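Local coordinates for 14L protein (PDB 4EKX) that probably binds host interleukin-18 and so blunts signalling by that cytokine, at residues I9-K14 against S107-S112; T16-L21 against I76-T81; F32-W37 against V92-K97; W37-N42 against E87-V92. The protein carries 2 engineered substitutions. All blocks are in the same frame, centred on the assembly; numbering follows the deposited sequence.

Contact 1: residues I9-K14 against S107-S112. Engineered in segment 107-112: Ser112 (natural residue Cys).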
loop_
_atom_site.group_PDB
_atom_site.type_symbol
_atom_site.label_atom_id
_atom_site.label_comp_id
_atom_site.label_asym_id
_atom_site.label_seq_id
_atom_site.Cartn_x
_atom_site.Cartn_y
_atom_site.Cartn_z
ATOM N N ILE D 9 0.321 2.703 -12.823
ATOM C CA ILE D 9 0.905 1.409 -12.437
ATOM C C ILE D 9 2.214 1.592 -11.668
ATOM O O ILE D 9 3.126 2.290 -12.120
ATOM C CB ILE D 9 1.218 0.534 -13.678
ATOM C CG1 ILE D 9 -0.038 0.236 -14.490
ATOM C CG2 ILE D 9 1.927 -0.781 -13.269
ATOM C CD1 ILE D 9 0.270 -0.495 -15.795
ATOM N N HIS D 10 2.316 0.974 -10.496
ATOM C CA HIS D 10 3.600 0.899 -9.820
ATOM C C HIS D 10 4.191 -0.481 -10.041
ATOM O O HIS D 10 3.495 -1.488 -9.902
ATOM C CB HIS D 10 3.466 1.148 -8.328
ATOM C CG HIS D 10 3.381 2.598 -7.972
ATOM N ND1 HIS D 10 2.298 3.386 -8.315
ATOM C CD2 HIS D 10 4.251 3.407 -7.330
ATOM C CE1 HIS D 10 2.502 4.617 -7.876
ATOM N NE2 HIS D 10 3.682 4.656 -7.278
ATOM N N VAL D 11 5.471 -0.520 -10.398
ATOM C CA VAL D 11 6.154 -1.792 -10.615
ATOM C C VAL D 11 7.394 -1.887 -9.734
ATOM O O VAL D 11 7.975 -0.866 -9.352
ATOM C CB VAL D 11 6.580 -1.981 -12.097
ATOM C CG1 VAL D 11 5.355 -2.084 -13.001
ATOM C CG2 VAL D 11 7.487 -0.840 -12.540
ATOM N N PRO D 12 7.807 -3.117 -9.400
ATOM C CA PRO D 12 9.053 -3.223 -8.632
ATOM C C PRO D 12 10.262 -3.009 -9.543
ATOM O O PRO D 12 10.228 -3.422 -10.710
ATOM C CB PRO D 12 9.018 -4.659 -8.104
ATOM C CG PRO D 12 8.251 -5.424 -9.156
ATOM C CD PRO D 12 7.229 -4.437 -9.733
ATOM N N VAL D 13 11.299 -2.362 -9.016
ATOM C CA VAL D 13 12.506 -2.069 -9.786
ATOM C C VAL D 13 13.304 -3.325 -10.121
ATOM O O VAL D 13 14.139 -3.317 -11.023
ATOM C CB VAL D 13 13.425 -1.077 -9.055
ATOM C CG1 VAL D 13 12.703 0.253 -8.854
ATOM C CG2 VAL D 13 13.876 -1.649 -7.723
ATOM N N LYS D 14 13.059 -4.400 -9.383
ATOM C CA LYS D 14 13.724 -5.663 -9.669
ATOM C C LYS D 14 12.758 -6.829 -9.594
ATOM O O LYS D 14 11.781 -6.807 -8.844
ATOM C CB LYS D 14 14.895 -5.894 -8.710
ATOM C CG LYS D 14 14.497 -5.967 -7.244
ATOM C CD LYS D 14 15.736 -6.063 -6.361
ATOM C CE LYS D 14 15.403 -5.838 -4.893
ATOM N NZ LYS D 14 14.605 -6.948 -4.306
ATOM N N SER D 107 10.356 -6.550 -18.750
ATOM C CA SER D 107 11.759 -6.689 -19.141
ATOM C C SER D 107 12.394 -5.328 -19.433
ATOM O O SER D 107 13.596 -5.144 -19.243
ATOM C CB SER D 107 11.911 -7.627 -20.347
ATOM O OG SER D 107 11.159 -7.154 -21.454
ATOM N N LYS D 108 11.584 -4.383 -19.892
ATOM C CA LYS D 108 12.059 -3.043 -20.199
ATOM C C LYS D 108 12.402 -2.280 -18.929
ATOM O O LYS D 108 13.378 -1.547 -18.888
ATOM C CB LYS D 108 11.010 -2.270 -20.989
ATOM C CG LYS D 108 10.763 -2.798 -22.389
ATOM N N ILE D 109 11.603 -2.476 -17.893
ATOM C CA ILE D 109 11.865 -1.839 -16.620
ATOM C C ILE D 109 13.083 -2.470 -15.970
ATOM O O ILE D 109 13.958 -1.779 -15.479
ATOM C CB ILE D 109 10.671 -1.986 -15.667
ATOM C CG1 ILE D 109 9.428 -1.324 -16.261
ATOM C CG2 ILE D 109 11.002 -1.390 -14.313
ATOM C CD1 ILE D 109 9.458 0.184 -16.204
ATOM N N TRP D 110 13.129 -3.794 -15.979
ATOM C CA TRP D 110 14.158 -4.517 -15.273
ATOM C C TRP D 110 15.505 -4.456 -15.935
ATOM O O TRP D 110 16.539 -4.586 -15.259
ATOM C CB TRP D 110 13.729 -5.953 -15.036
ATOM C CG TRP D 110 12.569 -6.064 -14.082
ATOM C CD1 TRP D 110 12.167 -5.139 -13.131
ATOM C CD2 TRP D 110 11.618 -7.170 -13.957
ATOM N NE1 TRP D 110 11.075 -5.585 -12.447
ATOM C CE2 TRP D 110 10.693 -6.794 -12.893
ATOM C CE3 TRP D 110 11.447 -8.383 -14.596
ATOM C CZ2 TRP D 110 9.657 -7.613 -12.501
ATOM C CZ3 TRP D 110 10.394 -9.202 -14.192
ATOM C CH2 TRP D 110 9.524 -8.824 -13.169
ATOM N N ASN D 111 15.514 -4.257 -17.248
ATOM C CA ASN D 111 16.759 -4.177 -18.004
ATOM C C ASN D 111 17.286 -2.749 -18.094
ATOM O O ASN D 111 18.368 -2.509 -18.630
ATOM C CB ASN D 111 16.574 -4.760 -19.406
ATOM C CG ASN D 111 16.362 -6.260 -19.390
ATOM O OD1 ASN D 111 16.546 -6.914 -18.364
ATOM N ND2 ASN D 111 15.973 -6.816 -20.533
ATOM N N SER D 112 16.513 -1.803 -17.568
ATOM C CA SER D 112 16.900 -0.398 -17.588
ATOM C C SER D 112 17.959 -0.102 -16.533
ATOM O O SER D 112 17.838 -0.524 -15.382
ATOM C CB SER D 112 15.678 0.497 -17.373
ATOM O OG SER D 112 15.270 0.485 -16.016
#

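Contact 2: residues T16-L21 against I76-T81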
loop_
_atom_site.group_PDB
_atom_site.type_symbol
_atom_site.label_atom_id
_atom_site.label_comp_id
_atom_site.label_asym_id
_atom_site.label_seq_id
_atom_site.Cartn_x
_atom_site.Cartn_y
_atom_site.Cartn_z
ATOM N N THR D 16 11.543 -10.445 -8.475
ATOM C CA THR D 16 11.676 -11.391 -7.369
ATOM C C THR D 16 10.805 -12.614 -7.651
ATOM O O THR D 16 10.143 -12.682 -8.693
ATOM C CB THR D 16 11.278 -10.764 -6.012
ATOM O OG1 THR D 16 9.941 -10.262 -6.085
ATOM C CG2 THR D 16 12.228 -9.622 -5.639
ATOM N N SER D 17 10.800 -13.577 -6.731
ATOM C CA SER D 17 10.059 -14.827 -6.941
ATOM C C SER D 17 8.563 -14.562 -7.043
ATOM O O SER D 17 7.839 -15.250 -7.763
ATOM C CB SER D 17 10.325 -15.811 -5.804
ATOM O OG SER D 17 9.790 -15.320 -4.585
ATOM N N LYS D 18 8.106 -13.547 -6.323
ATOM C CA LYS D 18 6.720 -13.108 -6.383
ATOM C C LYS D 18 6.692 -11.630 -6.730
ATOM O O LYS D 18 7.093 -10.800 -5.927
ATOM C CB LYS D 18 6.036 -13.341 -5.043
ATOM C CG LYS D 18 4.618 -12.814 -4.954
ATOM C CD LYS D 18 3.924 -13.356 -3.723
ATOM C CE LYS D 18 2.637 -12.612 -3.436
ATOM N NZ LYS D 18 2.091 -12.954 -2.096
ATOM N N VAL D 19 6.236 -11.308 -7.932
ATOM C CA VAL D 19 6.235 -9.922 -8.415
ATOM C C VAL D 19 4.829 -9.340 -8.356
ATOM O O VAL D 19 3.885 -9.939 -8.850
ATOM C CB VAL D 19 6.770 -9.836 -9.873
ATOM C CG1 VAL D 19 6.369 -8.531 -10.541
ATOM C CG2 VAL D 19 8.300 -10.019 -9.890
ATOM N N VAL D 20 4.692 -8.164 -7.749
ATOM C CA VAL D 20 3.382 -7.529 -7.648
ATOM C C VAL D 20 3.383 -6.192 -8.372
ATOM O O VAL D 20 4.250 -5.357 -8.121
ATOM C CB VAL D 20 2.994 -7.264 -6.179
ATOM C CG1 VAL D 20 1.627 -6.575 -6.107
ATOM C CG2 VAL D 20 2.992 -8.564 -5.385
ATOM N N LEU D 21 2.430 -6.022 -9.288
ATOM C CA LEU D 21 2.199 -4.740 -9.943
ATOM C C LEU D 21 0.935 -4.173 -9.355
ATOM O O LEU D 21 -0.063 -4.883 -9.220
ATOM C CB LEU D 21 2.017 -4.908 -11.451
ATOM C CG LEU D 21 2.987 -5.912 -12.113
ATOM C CD1 LEU D 21 2.780 -5.914 -13.621
ATOM C CD2 LEU D 21 4.438 -5.590 -11.762
ATOM N N ILE D 76 -0.319 -10.255 -9.684
ATOM C CA ILE D 76 0.754 -10.993 -9.032
ATOM C C ILE D 76 1.280 -12.035 -10.003
ATOM O O ILE D 76 0.511 -12.841 -10.529
ATOM C CB ILE D 76 0.280 -11.700 -7.737
ATOM C CG1 ILE D 76 -0.270 -10.689 -6.735
ATOM C CG2 ILE D 76 1.421 -12.500 -7.103
ATOM C CD1 ILE D 76 -1.748 -10.475 -6.848
ATOM N N LEU D 77 2.586 -11.986 -10.252
ATOM C CA LEU D 77 3.236 -12.913 -11.168
ATOM C C LEU D 77 4.107 -13.859 -10.371
ATOM O O LEU D 77 4.904 -13.434 -9.526
ATOM C CB LEU D 77 4.125 -12.173 -12.172
ATOM C CG LEU D 77 3.455 -11.428 -13.328
ATOM C CD1 LEU D 77 2.594 -10.294 -12.806
ATOM C CD2 LEU D 77 4.511 -10.903 -14.291
ATOM N N THR D 78 3.947 -15.146 -10.649
ATOM C CA THR D 78 4.766 -16.183 -10.050
ATOM C C THR D 78 5.249 -17.120 -11.146
ATOM O O THR D 78 4.708 -17.125 -12.257
ATOM C CB THR D 78 3.977 -16.996 -9.014
ATOM O OG1 THR D 78 2.724 -17.408 -9.580
ATOM C CG2 THR D 78 3.729 -16.166 -7.766
ATOM N N ASN D 79 6.262 -17.922 -10.828
ATOM C CA ASN D 79 6.851 -18.843 -11.796
ATOM C C ASN D 79 7.089 -18.171 -13.143
ATOM O O ASN D 79 6.682 -18.668 -14.195
ATOM C CB ASN D 79 5.995 -20.103 -11.932
ATOM C CG ASN D 79 5.989 -20.930 -10.658
ATOM O OD1 ASN D 79 6.987 -21.571 -10.317
ATOM N ND2 ASN D 79 4.872 -20.911 -9.940
ATOM N N ILE D 80 7.786 -17.043 -13.077
ATOM C CA ILE D 80 7.923 -16.112 -14.186
ATOM C C ILE D 80 8.768 -16.640 -15.343
ATOM O O ILE D 80 9.904 -17.072 -15.165
ATOM C CB ILE D 80 8.485 -14.756 -13.681
ATOM C CG1 ILE D 80 7.484 -14.101 -12.719
ATOM C CG2 ILE D 80 8.796 -13.826 -14.847
ATOM C CD1 ILE D 80 8.027 -12.862 -12.010
ATOM N N THR D 81 8.191 -16.588 -16.536
ATOM C CA THR D 81 8.867 -17.010 -17.746
ATOM C C THR D 81 9.276 -15.795 -18.570
ATOM O O THR D 81 8.889 -14.664 -18.257
ATOM C CB THR D 81 7.945 -17.891 -18.596
ATOM O OG1 THR D 81 6.808 -17.127 -19.000
ATOM C CG2 THR D 81 7.474 -19.094 -17.794
HETATM O O HOH W 1 7.391 -17.666 -8.187
HETATM O O HOH W 2 9.186 -16.543 -10.447
#

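Contact 3: residues F32-W37 against V92-K97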
loop_
_atom_site.group_PDB
_atom_site.type_symbol
_atom_site.label_atom_id
_atom_site.label_comp_id
_atom_site.label_asym_id
_atom_site.label_seq_id
_atom_site.Cartn_x
_atom_site.Cartn_y
_atom_site.Cartn_z
ATOM N N PHE D 32 -18.933 4.529 -9.456
ATOM C CA PHE D 32 -18.883 3.792 -10.708
ATOM C C PHE D 32 -17.506 3.899 -11.336
ATOM O O PHE D 32 -17.358 4.436 -12.430
ATOM C CB PHE D 32 -19.932 4.330 -11.684
ATOM C CG PHE D 32 -21.353 4.027 -11.284
ATOM C CD1 PHE D 32 -21.821 2.719 -11.280
ATOM C CD2 PHE D 32 -22.223 5.047 -10.931
ATOM C CE1 PHE D 32 -23.127 2.432 -10.915
ATOM C CE2 PHE D 32 -23.535 4.772 -10.570
ATOM C CZ PHE D 32 -23.986 3.460 -10.557
ATOM N N SER D 33 -16.488 3.405 -10.643
ATOM C CA SER D 33 -15.170 3.356 -11.255
ATOM C C SER D 33 -14.424 2.151 -10.748
ATOM O O SER D 33 -14.554 1.765 -9.594
ATOM C CB SER D 33 -14.369 4.627 -10.970
ATOM O OG SER D 33 -14.277 4.846 -9.579
ATOM N N TYR D 34 -13.663 1.536 -11.633
ATOM C CA TYR D 34 -12.914 0.362 -11.238
ATOM C C TYR D 34 -11.737 0.169 -12.168
ATOM O O TYR D 34 -11.731 0.702 -13.270
ATOM C CB TYR D 34 -13.826 -0.879 -11.185
ATOM C CG TYR D 34 -14.777 -1.094 -12.350
ATOM C CD1 TYR D 34 -15.975 -0.388 -12.444
ATOM C CD2 TYR D 34 -14.512 -2.066 -13.329
ATOM C CE1 TYR D 34 -16.853 -0.610 -13.491
ATOM C CE2 TYR D 34 -15.389 -2.292 -14.375
ATOM C CZ TYR D 34 -16.554 -1.563 -14.457
ATOM O OH TYR D 34 -17.426 -1.794 -15.498
ATOM N N VAL D 35 -10.737 -0.579 -11.708
ATOM C CA VAL D 35 -9.596 -0.928 -12.545
ATOM C C VAL D 35 -9.393 -2.441 -12.580
ATOM O O VAL D 35 -9.796 -3.164 -11.670
ATOM C CB VAL D 35 -8.291 -0.243 -12.080
ATOM C CG1 VAL D 35 -8.395 1.287 -12.223
ATOM C CG2 VAL D 35 -7.958 -0.634 -10.636
ATOM N N TYR D 36 -8.791 -2.919 -13.660
ATOM C CA TYR D 36 -8.417 -4.335 -13.747
ATOM C C TYR D 36 -7.403 -4.524 -14.843
ATOM O O TYR D 36 -7.146 -3.615 -15.641
ATOM C CB TYR D 36 -9.629 -5.213 -14.038
ATOM C CG TYR D 36 -10.333 -4.842 -15.320
ATOM C CD1 TYR D 36 -11.286 -3.810 -15.342
ATOM C CD2 TYR D 36 -10.058 -5.517 -16.512
ATOM C CE1 TYR D 36 -11.941 -3.468 -16.520
ATOM C CE2 TYR D 36 -10.706 -5.169 -17.692
ATOM C CZ TYR D 36 -11.648 -4.144 -17.690
ATOM O OH TYR D 36 -12.310 -3.784 -18.847
ATOM N N TRP D 37 -6.849 -5.730 -14.894
ATOM C CA TRP D 37 -5.763 -6.024 -15.802
ATOM C C TRP D 37 -6.215 -6.784 -17.058
ATOM O O TRP D 37 -7.161 -7.579 -17.019
ATOM C CB TRP D 37 -4.685 -6.822 -15.053
ATOM C CG TRP D 37 -3.937 -5.975 -14.035
ATOM C CD1 TRP D 37 -4.274 -5.758 -12.723
ATOM C CD2 TRP D 37 -2.754 -5.222 -14.276
ATOM N NE1 TRP D 37 -3.352 -4.914 -12.126
ATOM C CE2 TRP D 37 -2.412 -4.567 -13.063
ATOM C CE3 TRP D 37 -1.941 -5.029 -15.401
ATOM C CZ2 TRP D 37 -1.275 -3.770 -12.940
ATOM C CZ3 TRP D 37 -0.823 -4.219 -15.282
ATOM C CH2 TRP D 37 -0.502 -3.597 -14.058
ATOM N N VAL D 92 -6.607 -1.051 -16.904
ATOM C CA VAL D 92 -7.684 -0.280 -17.504
ATOM C C VAL D 92 -8.511 0.364 -16.410
ATOM O O VAL D 92 -8.866 -0.290 -15.435
ATOM C CB VAL D 92 -8.613 -1.172 -18.342
ATOM C CG1 VAL D 92 -9.675 -0.320 -19.081
ATOM C CG2 VAL D 92 -7.802 -2.018 -19.319
ATOM N N LEU D 93 -8.811 1.646 -16.581
ATOM C CA LEU D 93 -9.798 2.315 -15.744
ATOM C C LEU D 93 -11.128 2.364 -16.478
ATOM O O LEU D 93 -11.209 2.862 -17.598
ATOM C CB LEU D 93 -9.353 3.742 -15.399
ATOM C CG LEU D 93 -10.470 4.623 -14.814
ATOM C CD1 LEU D 93 -10.853 4.158 -13.416
ATOM C CD2 LEU D 93 -10.059 6.098 -14.795
ATOM N N ILE D 94 -12.163 1.832 -15.842
ATOM C CA ILE D 94 -13.519 1.909 -16.375
ATOM C C ILE D 94 -14.357 2.808 -15.486
ATOM O O ILE D 94 -14.332 2.674 -14.274
ATOM C CB ILE D 94 -14.184 0.509 -16.448
ATOM C CG1 ILE D 94 -13.395 -0.407 -17.380
ATOM C CG2 ILE D 94 -15.629 0.631 -16.936
ATOM C CD1 ILE D 94 -13.309 0.092 -18.803
ATOM N N ASP D 95 -15.083 3.735 -16.109
ATOM C CA ASP D 95 -16.076 4.570 -15.423
ATOM C C ASP D 95 -17.020 5.131 -16.500
ATOM O O ASP D 95 -16.906 4.740 -17.657
ATOM C CB ASP D 95 -15.423 5.674 -14.562
ATOM C CG ASP D 95 -14.644 6.704 -15.370
ATOM O OD1 ASP D 95 -14.743 6.718 -16.611
ATOM O OD2 ASP D 95 -13.929 7.524 -14.742
ATOM N N PRO D 96 -17.932 6.025 -16.144
ATOM C CA PRO D 96 -18.884 6.549 -17.130
ATOM C C PRO D 96 -18.278 7.297 -18.321
ATOM O O PRO D 96 -19.004 7.711 -19.217
ATOM C CB PRO D 96 -19.756 7.470 -16.290
ATOM C CG PRO D 96 -19.758 6.818 -14.955
ATOM C CD PRO D 96 -18.399 6.199 -14.776
ATOM N N LYS D 97 -16.962 7.468 -18.335
ATOM C CA LYS D 97 -16.295 8.087 -19.473
ATOM C C LYS D 97 -15.441 7.065 -20.235
ATOM O O LYS D 97 -15.356 5.916 -19.836
ATOM C CB LYS D 97 -15.471 9.300 -19.032
ATOM C CG LYS D 97 -16.311 10.442 -18.479
ATOM C CD LYS D 97 -15.468 11.631 -18.049
ATOM C CE LYS D 97 -16.325 12.735 -17.457
#

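Contact 4: residues W37-N42 against E87-V92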
loop_
_atom_site.group_PDB
_atom_site.type_symbol
_atom_site.label_atom_id
_atom_site.label_comp_id
_atom_site.label_asym_id
_atom_site.label_seq_id
_atom_site.Cartn_x
_atom_site.Cartn_y
_atom_site.Cartn_z
ATOM N N TRP D 37 -6.849 -5.730 -14.894
ATOM C CA TRP D 37 -5.763 -6.024 -15.802
ATOM C C TRP D 37 -6.215 -6.784 -17.058
ATOM O O TRP D 37 -7.161 -7.579 -17.019
ATOM C CB TRP D 37 -4.685 -6.822 -15.053
ATOM C CG TRP D 37 -3.937 -5.975 -14.035
ATOM C CD1 TRP D 37 -4.274 -5.758 -12.723
ATOM C CD2 TRP D 37 -2.754 -5.222 -14.276
ATOM N NE1 TRP D 37 -3.352 -4.914 -12.126
ATOM C CE2 TRP D 37 -2.412 -4.567 -13.063
ATOM C CE3 TRP D 37 -1.941 -5.029 -15.401
ATOM C CZ2 TRP D 37 -1.275 -3.770 -12.940
ATOM C CZ3 TRP D 37 -0.823 -4.219 -15.282
ATOM C CH2 TRP D 37 -0.502 -3.597 -14.058
ATOM N N ILE D 38 -5.532 -6.496 -18.167
ATOM C CA ILE D 38 -5.657 -7.258 -19.407
ATOM C C ILE D 38 -4.250 -7.705 -19.791
ATOM O O ILE D 38 -3.320 -6.891 -19.839
ATOM C CB ILE D 38 -6.277 -6.418 -20.543
ATOM C CG1 ILE D 38 -7.719 -6.026 -20.179
ATOM C CG2 ILE D 38 -6.227 -7.197 -21.873
ATOM C CD1 ILE D 38 -8.443 -5.169 -21.241
ATOM N N ILE D 39 -4.109 -9.005 -20.029
ATOM C CA ILE D 39 -2.818 -9.620 -20.342
ATOM C C ILE D 39 -2.732 -9.773 -21.848
ATOM O O ILE D 39 -3.529 -10.494 -22.460
ATOM C CB ILE D 39 -2.689 -10.999 -19.682
ATOM C CG1 ILE D 39 -3.079 -10.934 -18.204
ATOM C CG2 ILE D 39 -1.269 -11.556 -19.843
ATOM C CD1 ILE D 39 -2.312 -9.875 -17.403
ATOM N N GLY D 40 -1.777 -9.073 -22.449
ATOM C CA GLY D 40 -1.665 -9.036 -23.891
ATOM C C GLY D 40 -2.828 -8.274 -24.498
ATOM O O GLY D 40 -3.346 -7.327 -23.900
ATOM N N LYS D 41 -3.249 -8.699 -25.684
ATOM C CA LYS D 41 -4.261 -7.957 -26.428
ATOM C C LYS D 41 -5.652 -7.927 -25.795
ATOM O O LYS D 41 -6.304 -6.881 -25.798
ATOM C CB LYS D 41 -4.357 -8.467 -27.867
ATOM C CG LYS D 41 -3.430 -7.743 -28.830
ATOM N N ASN D 42 -6.125 -9.055 -25.274
ATOM C CA ASN D 42 -7.542 -9.123 -24.901
ATOM C C ASN D 42 -7.955 -10.144 -23.845
ATOM O O ASN D 42 -9.138 -10.483 -23.740
ATOM C CB ASN D 42 -8.388 -9.315 -26.165
ATOM C CG ASN D 42 -8.036 -10.589 -26.916
ATOM O OD1 ASN D 42 -7.336 -11.465 -26.393
ATOM N ND2 ASN D 42 -8.532 -10.707 -28.143
ATOM N N GLU D 87 5.699 -9.710 -21.923
ATOM C CA GLU D 87 4.278 -9.509 -22.196
ATOM C C GLU D 87 3.878 -8.060 -21.944
ATOM O O GLU D 87 4.296 -7.459 -20.951
ATOM C CB GLU D 87 3.449 -10.432 -21.298
ATOM C CG GLU D 87 1.965 -10.480 -21.612
ATOM C CD GLU D 87 1.661 -11.321 -22.832
ATOM O OE1 GLU D 87 1.916 -12.547 -22.793
ATOM O OE2 GLU D 87 1.181 -10.752 -23.832
ATOM N N LYS D 88 3.085 -7.496 -22.848
ATOM C CA LYS D 88 2.497 -6.177 -22.601
ATOM C C LYS D 88 1.321 -6.299 -21.639
ATOM O O LYS D 88 0.289 -6.878 -21.975
ATOM C CB LYS D 88 2.051 -5.508 -23.906
ATOM C CG LYS D 88 1.515 -4.081 -23.711
ATOM C CD LYS D 88 1.178 -3.446 -25.048
ATOM C CE LYS D 88 0.533 -2.084 -24.872
ATOM N NZ LYS D 88 0.170 -1.478 -26.179
ATOM N N LEU D 89 1.475 -5.729 -20.444
ATOM C CA LEU D 89 0.459 -5.835 -19.408
ATOM C C LEU D 89 -0.273 -4.499 -19.251
ATOM O O LEU D 89 0.345 -3.465 -19.004
ATOM C CB LEU D 89 1.096 -6.255 -18.080
ATOM C CG LEU D 89 2.006 -7.495 -18.155
ATOM C CD1 LEU D 89 2.725 -7.718 -16.826
ATOM C CD2 LEU D 89 1.218 -8.731 -18.545
ATOM N N THR D 90 -1.588 -4.526 -19.402
ATOM C CA THR D 90 -2.365 -3.290 -19.395
ATOM C C THR D 90 -3.291 -3.187 -18.195
ATOM O O THR D 90 -4.014 -4.128 -17.880
ATOM C CB THR D 90 -3.207 -3.179 -20.681
ATOM O OG1 THR D 90 -2.334 -3.145 -21.816
ATOM C CG2 THR D 90 -4.079 -1.917 -20.665
ATOM N N CYS D 91 -3.268 -2.042 -17.515
ATOM C CA CYS D 91 -4.325 -1.755 -16.545
ATOM C C CYS D 91 -5.330 -0.746 -17.096
ATOM O O CYS D 91 -4.961 0.271 -17.677
ATOM C CB CYS D 91 -3.798 -1.303 -15.184
ATOM S SG CYS D 91 -5.180 -1.218 -13.980
ATOM N N VAL D 92 -6.607 -1.051 -16.904
ATOM C CA VAL D 92 -7.684 -0.280 -17.504
ATOM C C VAL D 92 -8.511 0.364 -16.410
ATOM O O VAL D 92 -8.866 -0.290 -15.435
ATOM C CB VAL D 92 -8.613 -1.172 -18.342
ATOM C CG1 VAL D 92 -9.675 -0.320 -19.081
ATOM C CG2 VAL D 92 -7.802 -2.018 -19.319
HETATM O O HOH W 3 -1.775 -5.485 -22.914
#

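Contact 1: residues I9-K14 against S107-S112
Trp110 meets Pro12 where the C-terminal helix 106-110 packs against the end of strand 6-12, the outermost strand of its sheet within this chain of immunoglobulin-like β-sandwich fold. Here one indole finishes a strand by bonding its last carbonyl. CG lies anti to the carbonyl carbon (chi1 -67°), chi2 of -22° turns the ring, and NE1 donates to Pro12 O at 2.9 Å. The acceptor lies in the plane of the indole, while the donor stands above the Pro12 carbonyl plane, 36° out of it. The backbone then turns over the ring: Lys14 C sits 3.5 Å above one face, toward the rim, and Val13 O approaches CD1 obliquely. Pro12 CG touches CZ2, and Val19 of strand 18-26 also packs on the indole.

Deeper in, methyls take over. Val11 CG2 meets Ile109 CG2 at 4.0 Å, the two side chains crossing obliquely; Ile109 also rests on Val104. Outward, His10, Val11 and Pro12 pair with an antiparallel strand of the second subunit, into which the sheet continues. Ser112 is an engineered substitution for the natural cysteine, which has been seen in an interchain disulfide of this protein; in this chain its OG donates to Ile109 O at 2.7 Å.

Contact 2: residues T16-L21 against I76-T81
Val19 and Leu77 form an antiparallel hydrogen-bonded pair that joins strands 18-26 and 72-78, inner neighbours in one sheet of the immunoglobulin-like sandwich. Val19 N reaches Leu77 O at 3.0 Å, and Leu77 N returns a bond of 2.8 Å to Val19 O; both are nearly straight and lie in the carbonyl planes. This is the tight half of the contact. Val19 CG2, beside its backbone N and anti to the carbonyl carbon, meets Ile80 CD1 at 3.6 Å, the two side chains crossing at about a right angle. On the same face Leu77 packs on Leu106 and Met84, so the pair faces the interior.

The other face carries Val20, Ile76 and Lys18, and it is looser. Ile76 CG1 lies 4.1 Å from Val20 CG2, side by side, whereas its CG2 touches CG and CE of the extended lysine, whose aliphatic stem lies alongside the isoleucine. Before Lys18 and after Thr78 the chains part and water fills in: one molecule donates to Ser17 O and accepts from Asn79 N at 2.9 Å, and a second links Ser17 O, over a longer bond, to Ile80 N. The chemistry implies a graded seam, in which direct amide bonds backed by methyls give way to water-carried bonds as the strands reach solvent.

Contact 3: residues F32-W37 against V92-K97
Ile94 packs against Tyr34 and Tyr36 where strands 34-39 and 89-94 run antiparallel in the second sheet of the immunoglobulin-like sandwich. Its side chain can be followed atom by atom. CB stands over one face of the Tyr34 ring, 3.9 Å from the centroid and 19° off the normal, a CH-pi contact. CG2, anti to the backbone N, moves outward over the same residue and lies 3.3 Å from Tyr34 OH and next to CZ. The other branch turns to the neighbouring ring: CG1 meets Tyr36 CE1 at the ring edge, 3.5 Å away, and CD1 ends 4.0 Å from Tyr36 OH. Both tyrosines place CG between the backbone N and the carbonyl carbon, and each ring comes to Ile94. Val92 CB lies over a face of the second ring.

Beneath the rings the backbones are joined by two hydrogen-bonded pairs, Tyr34 with Ile94 and Tyr36 with Val92; the shortest bond, Ile94 N to Tyr34 O, is 2.8 Å. Past the strand end, Asp95 OD1 accepts Lys97 N at 2.9 Å in an Asx turn, while OD2 forms a salt bridge with Arg5 NE and a hydrogen bond with Ser27 OG. Both tyrosine hydroxyls hydrogen-bond the backbone of a chain of another protein in the assembly. The chemistry implies a division of labour: aliphatic carbons brace the rings, and the tyrosine hydroxyls serve the interface with the other protein.

Contact 4: residues W37-N42 against E87-V92
Lys88 O is gripped twice: Gly40 N reaches it at 3.1 Å, and a water donates to it at 2.7 Å. The same water donates to Gly40 O and accepts from Thr90 OG1, tying three residues together where strand 34-39 ends and strand 89-94 begins. Gly40 takes a positive phi, 69°, as the chain leaves strand 34-39, and Glu87 CG packs on Ile39 CG2 nearby. Inward, Ile38 and Thr90 make a hydrogen-bonded pair, its shorter bond running from Ile38 N to Thr90 O at 2.8 Å. Ile38 CD1 adds a contact of 3.7 Å with Val92 CG2.

On the face toward the core, Trp37 lies flat against Cys91. Cys91 CB stands over the centre of the six-membered ring, 3.9 Å from its centroid and 1° off the normal, and SG sits over the five-membered ring. Leu89 CB comes obliquely to CZ3, while NE1 bonds Ala73 O of the facing sheet and helps fix the indole. A disulfide joins Cys91 SG to Cys23 SG of strand 18-26 in the facing sheet. A tryptophan laid against a disulfide that spans the two sheets is the hallmark core of the immunoglobulin fold.

From the N terminus, strand 6-12 opens the loop that contact 1 closes, tying the C-terminal helix 106-110 to the end of that strand, and the other three contacts nest inside it. Strand 18-26 then opens contact 2, which closes at the end of strand 72-78. Before that happens, strand 34-39 has begun both contact 3 and contact 4, so these cross contact 2; contact 4 is nested within contact 3, the two sharing Trp37 and Val92. Contact 2 joins strands of one sheet, and contacts 3 and 4 zip one strand pair of the other. Leu21, packing on Trp37 and Leu89, and Ile9, packing on Trp37 and Cys91, tie the sheets together across the sandwich.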